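Local structure of twin-arginine translocation pathway signal (Rhodoferax ferrireducens, 5IM2) at residues W113-Y118 / G193-V198; F173-K178 / K187-R192; K178-A183 / Q326-K331; R246-F251 / H313-Y318. The protein binds benzoate and, as a TRAP solute-binding protein, probably delivers it to a membrane transporter for uptake. All blocks are in the same frame, centred on the assembly; numbering follows the deposited sequence.

Contact 1. Residues W113-Y118 / G193-V198; sequences WTIPGY and GPTRQV. With BEZ (benzoic acid), chain B.
Thr195 sets its methyl group into the turn that follows strand 111-114, with CG2 of Thr195 3.7 Å from CA of Gly117 and 3.6 Å from CG2 of Ile115. The side chains of Ile115 and Thr195 cross at about a right angle. A chi1 of 69° leaves CG2 of Thr195 anti to the carbonyl carbon and turned to Gly117, with OG1 directed to Glu130 OE1. Gly117 suits its place because a beta carbon there would stand only 2.5 Å from Thr195 CG2, a clash. Thr195 is also the N-cap of helix 196-205, and a water links Gly117 O to Arg196 N in the first turn.

Pro194 serves both the partner segment and the ligand. Its carbonyl O meets the Tyr118 ring at the edge, in plane, 3.5 Å from CD1, while Pro194 CB lies 3.7 Å from O1 of benzoate. Ile115 CB covers one face of the same ring, over its centre, and Ile115 CD1 reaches carboxylate O2. Tyr118 OH, which is also bonded to Leu214 N, gives O2 of benzoate a hydrogen bond of 2.7 Å. A phenylalanine here would lack that hydroxyl, which would probably cost O2 the partner it has beside Arg192 NH2 and leave Leu214 N without its mate.

The turn follows the five-stranded sheet and Pro194 the six-stranded one, placing the contact between the two lobes expected of this family. Ile115 and Pro194 give apolar contact beside the carboxylate, while Tyr118 OH, with Arg192, binds it by directed bonds.

Contact 2. Residues F173-K178 / K187-R192; sequences FHTKDK and KGLKMR. With BEZ (benzoic acid), chain B.
Met191 and Thr175 supply the apolar part of this contact, the sulfur SD of Met191 lying 3.9 Å from CG2 of Thr175. The thioether is bent at chi2 (-65°) and again at chi3, which turns the terminal methyl to the Phe173 ring, CE of Met191 standing 3.9 Å from CD1 of Phe173. A flexible, unbranched methionine suits a place between a small side chain and a large ring. Farther along, CD1 of Leu189 touches both CG2 of Thr175 and CB of Lys178; the aliphatic root of the lysine packs while its amine runs on.

The polar interactions serve other ends. Thr175 OG1 gives a 2.7 Å hydrogen bond to Lys178 O, pinning the turn that leaves strand 171-175 and directing the methyl of Thr175 at Met191. Arg192, which follows Met191 on strand 190-193, sends its side chain the other way, into the ligand pocket. There NH1 bonds O1 of benzoate at 2.8 Å and NH2 bonds O2 at 2.7 Å, both nearly straight, a bidentate pairing with the carboxylate at the edge of the guanidinium plane. Ala230 O and Met212 O hold the same two nitrogens and so fix the group's rotation.

Strands 171-175 and 190-193 are not adjacent: strand 228-232 runs between them in the six-stranded sheet, and helix 196-205 packs through Leu202 on both Phe173 and Met191.

Contact 3. Residues K178-A183 / Q326-K331; sequences KQIKTA and QEFKRK
The Phe328 ring takes CB of Ala183 over one face, 4.2 Å above the plane and displaced toward the rim, and CG2 of Ile180 at its edge, 4.5 Å from CZ. The Phe251 ring meets it edge-to-face, so Phe328 touches both the loop and strand 247-251. The backbone of Ala183 lies over the same face as its methyl, N of Ala183 being 3.7 Å from CZ of Phe328. Phe328 CG stands anti to its carbonyl carbon (chi1 -78°), which carries the ring from helix 322-332 to the loop.

Beside it Lys331 stretches its chain over the same alanine: CD of Lys331 is 3.8 Å from CB of Ala183, and NZ of Lys331 comes to 3.6 Å from that CB. A side chain as small as alanine suits a place shared by a ring and a lysine chain. A leucine in place of Phe328 would probably uncover part of Ala183 and deprive Phe251 of its edge-to-face partner.

One helical turn apart, Glu327 and Arg330 form a salt bridge within the helix, OE2 lying in the guanidinium plane. That pair is thus satisfied within the helix, and what joins helix to loop is van der Waals packing, dependent on shape more than on directed bonds.

Contact 4. Residues R246-F251 / H313-Y318; sequences RFHSEF and HKNTIY
Phe247, His248 and Ser249 pair in parallel with Thr316, Ile317 and Tyr318, placing strand 316-320 at the border of the six-stranded sheet of this periplasmic-binding-protein fold. Four backbone hydrogen bonds run down the pair, from Thr316 N to Arg246 O through to Glu250 N to Tyr318 O at 2.9 Å. On the other side of strand 247-251, Arg246 and Phe247 both face Thr175, a classic beta bulge.

The tight part lies on the face of His248 and Ile317. Asn315 ND2, which also donates to His242 O, gives NE2 of His248 a 2.9 Å hydrogen bond in the ring plane, and the amide plane is only 15° from that of the imidazole. Asn315 OD1 in turn accepts from His313 ND1, which fixes the amide against flipping; the imidazole is gripped again through ND1 by His174. Histidine suits this place because its two nitrogens serve partners on separate sides. Ile317 CG2 packs 3.9 Å from OE2 of Glu250, whose other oxygen, OE1, is bound by Trp233 NE1 and Arg307 NE, and Ile317 also leans on helix 303-312.

The opposite face, with Phe247, Thr316 and Tyr318, is looser and more open to solvent at Thr316. Phe247 and Thr316 lie side by side, CD1 to CB 3.9 Å. Tyr318 meets Ser249 OG at its ring edge, the serine hydroxyl being bonded to Ile180 O. At the end of this face a water gives a hydrogen bond to Arg246 O, sits 2.7 Å from OG1 of Thr316 and rests over the Phe247 ring, offset toward its rim.

Overall arrangement
Contact 1 is buried near the centre of the chain and joins the two lobes, whereas contacts 2, 3 and 4 lie in one lobe, their centres about 20 to 22 Å from the chain's centre. Contacts 2 and 3 are buried all the same; contact 4 is only partly so. Contacts 1 and 2 both touch benzoate and share polar work there. Contacts 2 and 4 hold the same sheet, whose strands 171-175 and 247-251 are neighbours, and are tied by a salt bridge between Asp177 and Arg246. Contact 3 adds helix 322-332 by apolar packing, its Phe328 touching Phe173 of contact 2. Contact 4 depends most on backbone hydrogen bonds, as befits a strand pair at the sheet's border.

Contact 1. Residues W113-Y118 / G193-V198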
# COMPACT_ATOMS: atom_id res chain seq x y z
N TRP A 113 4.39 8.07 -6.66
CA TRP A 113 3.91 6.80 -6.12
C TRP A 113 3.61 7.05 -4.65
O TRP A 113 4.51 7.48 -3.90
CB TRP A 113 4.95 5.69 -6.29
CG TRP A 113 4.57 4.30 -5.86
CD1 TRP A 113 3.95 3.35 -6.61
CD2 TRP A 113 4.88 3.69 -4.60
NE1 TRP A 113 3.82 2.18 -5.88
CE2 TRP A 113 4.41 2.36 -4.67
CE3 TRP A 113 5.50 4.13 -3.43
CZ2 TRP A 113 4.53 1.47 -3.60
CZ3 TRP A 113 5.62 3.25 -2.38
CH2 TRP A 113 5.15 1.93 -2.48
N THR A 114 2.36 6.85 -4.26
CA THR A 114 1.92 7.18 -2.90
C THR A 114 0.83 6.22 -2.45
O THR A 114 0.30 5.43 -3.23
CB THR A 114 1.43 8.64 -2.82
OG1 THR A 114 1.40 9.06 -1.44
CG2 THR A 114 0.02 8.79 -3.45
N ILE A 115 0.51 6.29 -1.16
CA ILE A 115 -0.67 5.65 -0.59
C ILE A 115 -1.82 6.66 -0.63
O ILE A 115 -1.73 7.71 0.05
CB ILE A 115 -0.40 5.16 0.84
CG1 ILE A 115 0.64 4.03 0.81
CG2 ILE A 115 -1.68 4.71 1.53
CD1 ILE A 115 0.98 3.35 2.15
N PRO A 116 -2.91 6.40 -1.39
CA PRO A 116 -4.05 7.33 -1.38
C PRO A 116 -4.53 7.70 0.02
O PRO A 116 -4.78 8.88 0.26
CB PRO A 116 -5.12 6.58 -2.19
CG PRO A 116 -4.29 5.70 -3.12
CD PRO A 116 -3.14 5.26 -2.29
N GLY A 117 -4.63 6.73 0.94
CA GLY A 117 -5.14 6.96 2.29
C GLY A 117 -4.23 7.77 3.18
O GLY A 117 -4.61 8.10 4.30
N TYR A 118 -3.01 8.10 2.73
CA TYR A 118 -2.25 9.13 3.44
C TYR A 118 -2.97 10.48 3.45
O TYR A 118 -2.65 11.33 4.29
CB TYR A 118 -0.88 9.32 2.79
CG TYR A 118 0.20 8.30 3.12
CD1 TYR A 118 -0.02 7.23 3.99
CD2 TYR A 118 1.45 8.38 2.49
CE1 TYR A 118 1.00 6.30 4.28
CE2 TYR A 118 2.46 7.49 2.77
CZ TYR A 118 2.25 6.45 3.67
OH TYR A 118 3.31 5.59 3.91
N GLY A 193 -1.01 2.74 12.09
CA GLY A 193 -1.47 2.26 10.80
C GLY A 193 -1.30 3.32 9.73
O GLY A 193 -1.17 4.52 10.02
N PRO A 194 -1.34 2.91 8.47
CA PRO A 194 -1.07 3.85 7.37
C PRO A 194 -2.27 4.68 6.91
O PRO A 194 -2.07 5.77 6.37
CB PRO A 194 -0.59 2.91 6.25
CG PRO A 194 -1.33 1.59 6.52
CD PRO A 194 -1.37 1.51 8.03
N THR A 195 -3.49 4.17 7.10
CA THR A 195 -4.69 4.80 6.56
C THR A 195 -5.84 4.65 7.56
O THR A 195 -5.80 3.79 8.43
CB THR A 195 -5.10 4.13 5.26
OG1 THR A 195 -5.55 2.81 5.58
CG2 THR A 195 -3.94 4.07 4.28
N ARG A 196 -6.93 5.40 7.33
CA ARG A 196 -8.07 5.35 8.26
C ARG A 196 -8.73 3.97 8.31
O ARG A 196 -9.24 3.57 9.36
CB ARG A 196 -9.09 6.44 7.90
CG ARG A 196 -10.01 6.10 6.75
CD ARG A 196 -11.14 7.12 6.58
NE ARG A 196 -12.03 6.72 5.49
CZ ARG A 196 -13.32 7.05 5.40
NH1 ARG A 196 -13.91 7.78 6.34
NH2 ARG A 196 -14.03 6.62 4.36
N GLN A 197 -8.77 3.19 7.21
CA GLN A 197 -9.40 1.89 7.38
C GLN A 197 -8.55 0.96 8.24
O GLN A 197 -9.09 0.12 8.94
CB GLN A 197 -9.70 1.19 6.04
CG GLN A 197 -10.88 1.72 5.28
CD GLN A 197 -12.08 2.02 6.12
OE1 GLN A 197 -12.46 1.23 6.99
NE2 GLN A 197 -12.73 3.13 5.82
N VAL A 198 -7.22 1.07 8.18
CA VAL A 198 -6.41 0.21 9.02
C VAL A 198 -6.48 0.67 10.47
O VAL A 198 -6.53 -0.15 11.40
CB VAL A 198 -4.97 0.16 8.50
CG1 VAL A 198 -4.12 -0.81 9.30
CG2 VAL A 198 -4.97 -0.22 7.02
C BEZ B . 3.10 1.92 4.90
O1 BEZ B . 2.56 1.13 5.72
O2 BEZ B . 2.94 3.16 5.05
C1 BEZ B . 3.94 1.39 3.78
C2 BEZ B . 4.51 2.27 2.87
C3 BEZ B . 5.32 1.76 1.86
C4 BEZ B . 5.52 0.39 1.76
C5 BEZ B . 4.93 -0.48 2.65
C6 BEZ B . 4.12 0.03 3.68
O HOH W 1 -6.98 7.40 5.20

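Contact 2. Residues F173-K178 / K187-R192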
# COMPACT_ATOMS: atom_id res chain seq x y z
N PHE A 173 2.28 -7.29 12.49
CA PHE A 173 2.45 -6.46 13.68
C PHE A 173 3.91 -6.46 14.13
O PHE A 173 4.49 -7.53 14.34
CB PHE A 173 1.60 -6.95 14.85
CG PHE A 173 0.12 -6.88 14.63
CD1 PHE A 173 -0.50 -5.67 14.35
CD2 PHE A 173 -0.66 -8.02 14.74
CE1 PHE A 173 -1.87 -5.61 14.16
CE2 PHE A 173 -2.03 -7.97 14.59
CZ PHE A 173 -2.64 -6.76 14.30
N HIS A 174 4.44 -5.27 14.41
CA HIS A 174 5.80 -5.10 14.91
C HIS A 174 5.71 -4.29 16.19
O HIS A 174 5.25 -3.15 16.16
CB HIS A 174 6.67 -4.39 13.87
CG HIS A 174 6.51 -4.96 12.50
ND1 HIS A 174 7.25 -6.03 12.06
CD2 HIS A 174 5.68 -4.63 11.48
CE1 HIS A 174 6.87 -6.36 10.84
NE2 HIS A 174 5.92 -5.52 10.46
N THR A 175 6.13 -4.89 17.31
CA THR A 175 5.99 -4.24 18.60
C THR A 175 7.31 -4.23 19.35
O THR A 175 8.16 -5.10 19.16
CB THR A 175 4.94 -4.94 19.45
OG1 THR A 175 5.21 -6.34 19.41
CG2 THR A 175 3.53 -4.69 18.86
N LYS A 176 7.46 -3.25 20.23
CA LYS A 176 8.69 -3.12 20.99
C LYS A 176 8.79 -4.14 22.12
O LYS A 176 9.85 -4.73 22.32
CB LYS A 176 8.81 -1.69 21.54
CG LYS A 176 9.05 -0.64 20.46
CD LYS A 176 9.49 0.69 21.04
CE LYS A 176 8.33 1.60 21.30
NZ LYS A 176 8.75 2.83 22.04
N ASP A 177 7.69 -4.36 22.86
CA ASP A 177 7.75 -5.06 24.15
C ASP A 177 6.78 -6.23 24.28
O ASP A 177 7.09 -7.18 25.01
CB ASP A 177 7.45 -4.08 25.29
CG ASP A 177 8.39 -2.89 25.32
OD1 ASP A 177 9.63 -3.08 25.40
OD2 ASP A 177 7.89 -1.74 25.28
N LYS A 178 5.60 -6.16 23.67
CA LYS A 178 4.55 -7.16 23.88
C LYS A 178 4.44 -8.07 22.67
O LYS A 178 4.24 -7.59 21.55
CB LYS A 178 3.17 -6.55 24.16
CG LYS A 178 2.30 -7.58 24.96
CD LYS A 178 0.94 -7.10 25.40
CE LYS A 178 0.34 -8.07 26.43
NZ LYS A 178 0.57 -7.65 27.86
N LYS A 187 -4.67 -4.65 23.52
CA LYS A 187 -5.46 -3.71 24.32
C LYS A 187 -4.58 -2.59 24.83
O LYS A 187 -3.58 -2.84 25.50
CB LYS A 187 -6.12 -4.42 25.50
CG LYS A 187 -7.31 -5.29 25.15
CD LYS A 187 -8.13 -5.57 26.41
CE LYS A 187 -9.24 -6.57 26.16
NZ LYS A 187 -9.86 -7.02 27.44
N GLY A 188 -4.96 -1.35 24.52
CA GLY A 188 -4.29 -0.17 25.03
C GLY A 188 -2.94 0.11 24.41
O GLY A 188 -2.34 1.14 24.75
N LEU A 189 -2.43 -0.74 23.53
CA LEU A 189 -1.20 -0.43 22.82
C LEU A 189 -1.41 0.67 21.79
O LEU A 189 -2.37 0.65 21.02
CB LEU A 189 -0.65 -1.65 22.09
CG LEU A 189 -0.16 -2.85 22.91
CD1 LEU A 189 0.56 -3.85 22.00
CD2 LEU A 189 0.76 -2.42 24.03
N LYS A 190 -0.48 1.61 21.77
CA LYS A 190 -0.46 2.64 20.74
C LYS A 190 0.16 2.06 19.47
O LYS A 190 1.37 1.84 19.41
CB LYS A 190 0.33 3.86 21.22
CG LYS A 190 -0.35 4.67 22.30
CD LYS A 190 0.55 5.77 22.82
CE LYS A 190 1.87 5.22 23.40
NZ LYS A 190 2.67 6.24 24.16
N MET A 191 -0.67 1.80 18.46
CA MET A 191 -0.29 1.09 17.25
C MET A 191 -0.48 1.97 16.02
O MET A 191 -1.58 2.47 15.77
CB MET A 191 -1.12 -0.18 17.09
CG MET A 191 -0.83 -1.23 18.16
SD MET A 191 0.86 -1.90 18.11
CE MET A 191 0.83 -2.72 16.51
N ARG A 192 0.57 2.07 15.21
CA ARG A 192 0.51 2.83 13.96
C ARG A 192 -0.17 2.04 12.85
O ARG A 192 0.09 0.84 12.65
CB ARG A 192 1.92 3.21 13.50
CG ARG A 192 1.99 3.95 12.19
CD ARG A 192 2.09 3.00 10.97
NE ARG A 192 2.18 3.78 9.74
CZ ARG A 192 2.31 3.25 8.52
NH1 ARG A 192 2.36 1.92 8.35
NH2 ARG A 192 2.38 4.06 7.49
C BEZ B . 3.10 1.92 4.90
O1 BEZ B . 2.56 1.13 5.72
O2 BEZ B . 2.94 3.16 5.05
C1 BEZ B . 3.94 1.39 3.78
C2 BEZ B . 4.51 2.27 2.87
C3 BEZ B . 5.32 1.76 1.86
C4 BEZ B . 5.52 0.39 1.76
C5 BEZ B . 4.93 -0.48 2.65
C6 BEZ B . 4.12 0.03 3.68

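Contact 3. Residues K178-A183 / Q326-K331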
# COMPACT_ATOMS: atom_id res chain seq x y z
N LYS A 178 5.60 -6.16 23.67
CA LYS A 178 4.55 -7.16 23.88
C LYS A 178 4.44 -8.07 22.67
O LYS A 178 4.24 -7.59 21.55
CB LYS A 178 3.17 -6.55 24.16
CG LYS A 178 2.30 -7.58 24.96
CD LYS A 178 0.94 -7.10 25.40
CE LYS A 178 0.34 -8.07 26.43
NZ LYS A 178 0.57 -7.65 27.86
N GLN A 179 4.52 -9.37 22.90
CA GLN A 179 4.17 -10.31 21.84
C GLN A 179 2.66 -10.36 21.64
O GLN A 179 1.90 -10.43 22.61
CB GLN A 179 4.69 -11.69 22.18
CG GLN A 179 4.35 -12.74 21.14
CD GLN A 179 5.06 -14.05 21.42
OE1 GLN A 179 4.84 -14.70 22.45
NE2 GLN A 179 5.95 -14.44 20.51
N ILE A 180 2.23 -10.34 20.39
CA ILE A 180 0.81 -10.36 20.03
C ILE A 180 0.45 -11.79 19.64
O ILE A 180 0.71 -12.23 18.52
CB ILE A 180 0.50 -9.38 18.89
CG1 ILE A 180 1.01 -7.96 19.21
CG2 ILE A 180 -0.98 -9.39 18.58
CD1 ILE A 180 0.53 -7.42 20.51
N LYS A 181 -0.13 -12.55 20.56
CA LYS A 181 -0.64 -13.87 20.22
C LYS A 181 -2.13 -13.88 19.96
O LYS A 181 -2.60 -14.60 19.07
CB LYS A 181 -0.32 -14.87 21.33
CG LYS A 181 1.08 -15.44 21.26
CD LYS A 181 1.22 -16.51 22.33
CE LYS A 181 2.32 -17.49 22.02
NZ LYS A 181 2.16 -18.70 22.87
N THR A 182 -2.89 -13.08 20.71
CA THR A 182 -4.32 -12.91 20.52
C THR A 182 -4.67 -11.43 20.46
O THR A 182 -3.87 -10.57 20.84
CB THR A 182 -5.11 -13.57 21.67
OG1 THR A 182 -4.83 -12.86 22.88
CG2 THR A 182 -4.71 -15.01 21.85
N ALA A 183 -5.91 -11.14 20.05
CA ALA A 183 -6.34 -9.74 19.96
C ALA A 183 -6.28 -9.02 21.30
O ALA A 183 -6.00 -7.82 21.34
CB ALA A 183 -7.76 -9.66 19.39
N GLN A 326 -9.54 -16.33 13.24
CA GLN A 326 -10.99 -16.18 13.22
C GLN A 326 -11.47 -15.22 14.30
O GLN A 326 -12.47 -14.52 14.10
CB GLN A 326 -11.67 -17.54 13.39
CG GLN A 326 -11.72 -18.35 12.11
CD GLN A 326 -12.59 -17.69 11.04
OE1 GLN A 326 -12.15 -17.50 9.91
NE2 GLN A 326 -13.82 -17.34 11.41
N GLU A 327 -10.75 -15.13 15.42
CA GLU A 327 -11.11 -14.16 16.46
C GLU A 327 -10.80 -12.73 16.01
O GLU A 327 -11.56 -11.80 16.34
CB GLU A 327 -10.39 -14.50 17.76
CG GLU A 327 -10.86 -15.82 18.37
CD GLU A 327 -12.38 -15.86 18.61
OE1 GLU A 327 -12.91 -15.01 19.36
OE2 GLU A 327 -13.05 -16.76 18.04
N PHE A 328 -9.70 -12.54 15.28
CA PHE A 328 -9.46 -11.23 14.66
C PHE A 328 -10.59 -10.86 13.70
O PHE A 328 -11.08 -9.72 13.72
CB PHE A 328 -8.10 -11.22 13.96
CG PHE A 328 -6.92 -11.07 14.89
CD1 PHE A 328 -6.34 -12.17 15.51
CD2 PHE A 328 -6.38 -9.81 15.14
CE1 PHE A 328 -5.24 -12.02 16.36
CE2 PHE A 328 -5.28 -9.66 15.96
CZ PHE A 328 -4.72 -10.77 16.59
N LYS A 329 -11.01 -11.79 12.84
CA LYS A 329 -12.05 -11.45 11.86
C LYS A 329 -13.37 -11.14 12.56
O LYS A 329 -14.13 -10.25 12.14
CB LYS A 329 -12.28 -12.59 10.85
CG LYS A 329 -11.05 -13.39 10.50
CD LYS A 329 -11.27 -14.35 9.34
CE LYS A 329 -9.97 -15.10 9.03
NZ LYS A 329 -10.09 -16.02 7.87
N ARG A 330 -13.64 -11.86 13.65
CA ARG A 330 -14.85 -11.62 14.43
C ARG A 330 -14.85 -10.21 15.01
O ARG A 330 -15.85 -9.48 14.92
CB ARG A 330 -14.93 -12.66 15.54
CG ARG A 330 -16.23 -12.67 16.28
CD ARG A 330 -16.10 -13.38 17.61
NE ARG A 330 -15.58 -14.73 17.46
CZ ARG A 330 -16.32 -15.80 17.18
NH1 ARG A 330 -17.64 -15.68 17.00
NH2 ARG A 330 -15.74 -16.99 17.08
N LYS A 331 -13.71 -9.80 15.58
CA LYS A 331 -13.61 -8.49 16.23
C LYS A 331 -13.63 -7.37 15.21
O LYS A 331 -14.07 -6.25 15.52
CB LYS A 331 -12.34 -8.41 17.06
CG LYS A 331 -12.41 -9.11 18.41
CD LYS A 331 -11.39 -8.53 19.40
CE LYS A 331 -11.59 -9.12 20.79
NZ LYS A 331 -10.40 -8.96 21.67

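Contact 4. Residues R246-F251 / H313-Y318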
# COMPACT_ATOMS: atom_id res chain seq x y z
N ARG A 246 11.08 -5.68 18.75
CA ARG A 246 11.61 -6.99 19.12
C ARG A 246 10.68 -8.13 18.77
O ARG A 246 11.14 -9.28 18.74
CB ARG A 246 11.87 -7.08 20.64
CG ARG A 246 13.20 -6.59 21.11
CD ARG A 246 13.43 -7.00 22.57
NE ARG A 246 12.53 -6.29 23.48
CZ ARG A 246 12.83 -5.18 24.14
NH1 ARG A 246 14.03 -4.61 24.01
NH2 ARG A 246 11.93 -4.61 24.93
N PHE A 247 9.40 -7.87 18.57
CA PHE A 247 8.39 -8.90 18.41
C PHE A 247 7.66 -8.66 17.10
O PHE A 247 7.35 -7.52 16.75
CB PHE A 247 7.41 -8.88 19.59
CG PHE A 247 8.03 -9.29 20.87
CD1 PHE A 247 8.13 -10.62 21.21
CD2 PHE A 247 8.52 -8.33 21.74
CE1 PHE A 247 8.71 -11.00 22.41
CE2 PHE A 247 9.10 -8.70 22.93
CZ PHE A 247 9.20 -10.04 23.27
N HIS A 248 7.39 -9.75 16.38
CA HIS A 248 6.69 -9.67 15.10
C HIS A 248 5.65 -10.77 15.06
O HIS A 248 5.98 -11.94 15.28
CB HIS A 248 7.69 -9.82 13.96
CG HIS A 248 8.90 -8.95 14.12
ND1 HIS A 248 8.98 -7.68 13.58
CD2 HIS A 248 10.05 -9.14 14.80
CE1 HIS A 248 10.13 -7.13 13.92
NE2 HIS A 248 10.81 -8.00 14.65
N SER A 249 4.41 -10.41 14.78
CA SER A 249 3.33 -11.37 14.63
C SER A 249 2.77 -11.26 13.22
O SER A 249 2.17 -10.24 12.86
CB SER A 249 2.25 -11.15 15.68
OG SER A 249 2.72 -11.69 16.90
N GLU A 250 2.98 -12.30 12.42
CA GLU A 250 2.37 -12.45 11.11
C GLU A 250 1.17 -13.38 11.22
O GLU A 250 0.92 -13.99 12.26
CB GLU A 250 3.41 -12.97 10.10
CG GLU A 250 3.93 -14.35 10.47
CD GLU A 250 5.22 -14.78 9.75
OE1 GLU A 250 5.84 -13.96 9.02
OE2 GLU A 250 5.62 -15.95 9.93
N PHE A 251 0.39 -13.45 10.15
CA PHE A 251 -0.77 -14.33 10.07
C PHE A 251 -0.45 -15.51 9.16
O PHE A 251 0.01 -15.31 8.03
CB PHE A 251 -1.98 -13.57 9.54
CG PHE A 251 -2.62 -12.70 10.57
CD1 PHE A 251 -2.06 -11.48 10.89
CD2 PHE A 251 -3.72 -13.14 11.28
CE1 PHE A 251 -2.63 -10.69 11.88
CE2 PHE A 251 -4.29 -12.34 12.25
CZ PHE A 251 -3.75 -11.15 12.57
N HIS A 313 18.49 -10.40 13.29
CA HIS A 313 18.63 -9.50 14.43
C HIS A 313 18.23 -10.17 15.75
O HIS A 313 18.23 -9.50 16.79
CB HIS A 313 17.78 -8.25 14.17
CG HIS A 313 18.13 -7.08 15.03
ND1 HIS A 313 17.46 -6.77 16.19
CD2 HIS A 313 19.07 -6.11 14.88
CE1 HIS A 313 17.97 -5.68 16.73
NE2 HIS A 313 18.95 -5.26 15.95
N LYS A 314 17.87 -11.45 15.73
CA LYS A 314 17.48 -12.19 16.93
C LYS A 314 16.19 -11.64 17.52
O LYS A 314 16.07 -11.41 18.72
CB LYS A 314 18.60 -12.18 17.98
CG LYS A 314 19.95 -12.60 17.46
CD LYS A 314 19.94 -14.03 16.94
CE LYS A 314 21.19 -14.29 16.10
NZ LYS A 314 21.23 -15.66 15.53
N ASN A 315 15.21 -11.43 16.65
CA ASN A 315 13.88 -11.02 17.07
C ASN A 315 12.97 -12.24 17.10
O ASN A 315 13.25 -13.27 16.49
CB ASN A 315 13.31 -9.95 16.14
CG ASN A 315 14.03 -8.62 16.25
OD1 ASN A 315 14.98 -8.49 17.03
ND2 ASN A 315 13.58 -7.62 15.49
N THR A 316 11.84 -12.09 17.79
CA THR A 316 10.88 -13.17 17.95
C THR A 316 9.74 -12.98 16.96
O THR A 316 9.03 -11.97 17.00
CB THR A 316 10.35 -13.21 19.39
OG1 THR A 316 11.46 -13.30 20.30
CG2 THR A 316 9.43 -14.41 19.60
N ILE A 317 9.58 -13.96 16.07
CA ILE A 317 8.52 -13.99 15.07
C ILE A 317 7.53 -15.06 15.48
O ILE A 317 7.92 -16.21 15.74
CB ILE A 317 9.06 -14.30 13.67
CG1 ILE A 317 10.08 -13.27 13.22
CG2 ILE A 317 7.93 -14.38 12.68
CD1 ILE A 317 10.77 -13.66 11.92
N TYR A 318 6.26 -14.71 15.46
CA TYR A 318 5.17 -15.63 15.76
C TYR A 318 4.18 -15.59 14.60
O TYR A 318 3.92 -14.52 14.03
CB TYR A 318 4.49 -15.23 17.06
CG TYR A 318 3.28 -16.06 17.43
CD1 TYR A 318 3.42 -17.34 17.93
CD2 TYR A 318 1.99 -15.54 17.30
CE1 TYR A 318 2.31 -18.10 18.27
CE2 TYR A 318 0.88 -16.29 17.64
CZ TYR A 318 1.04 -17.57 18.13
OH TYR A 318 -0.06 -18.32 18.49
O HOH W 2 12.05 -10.85 21.25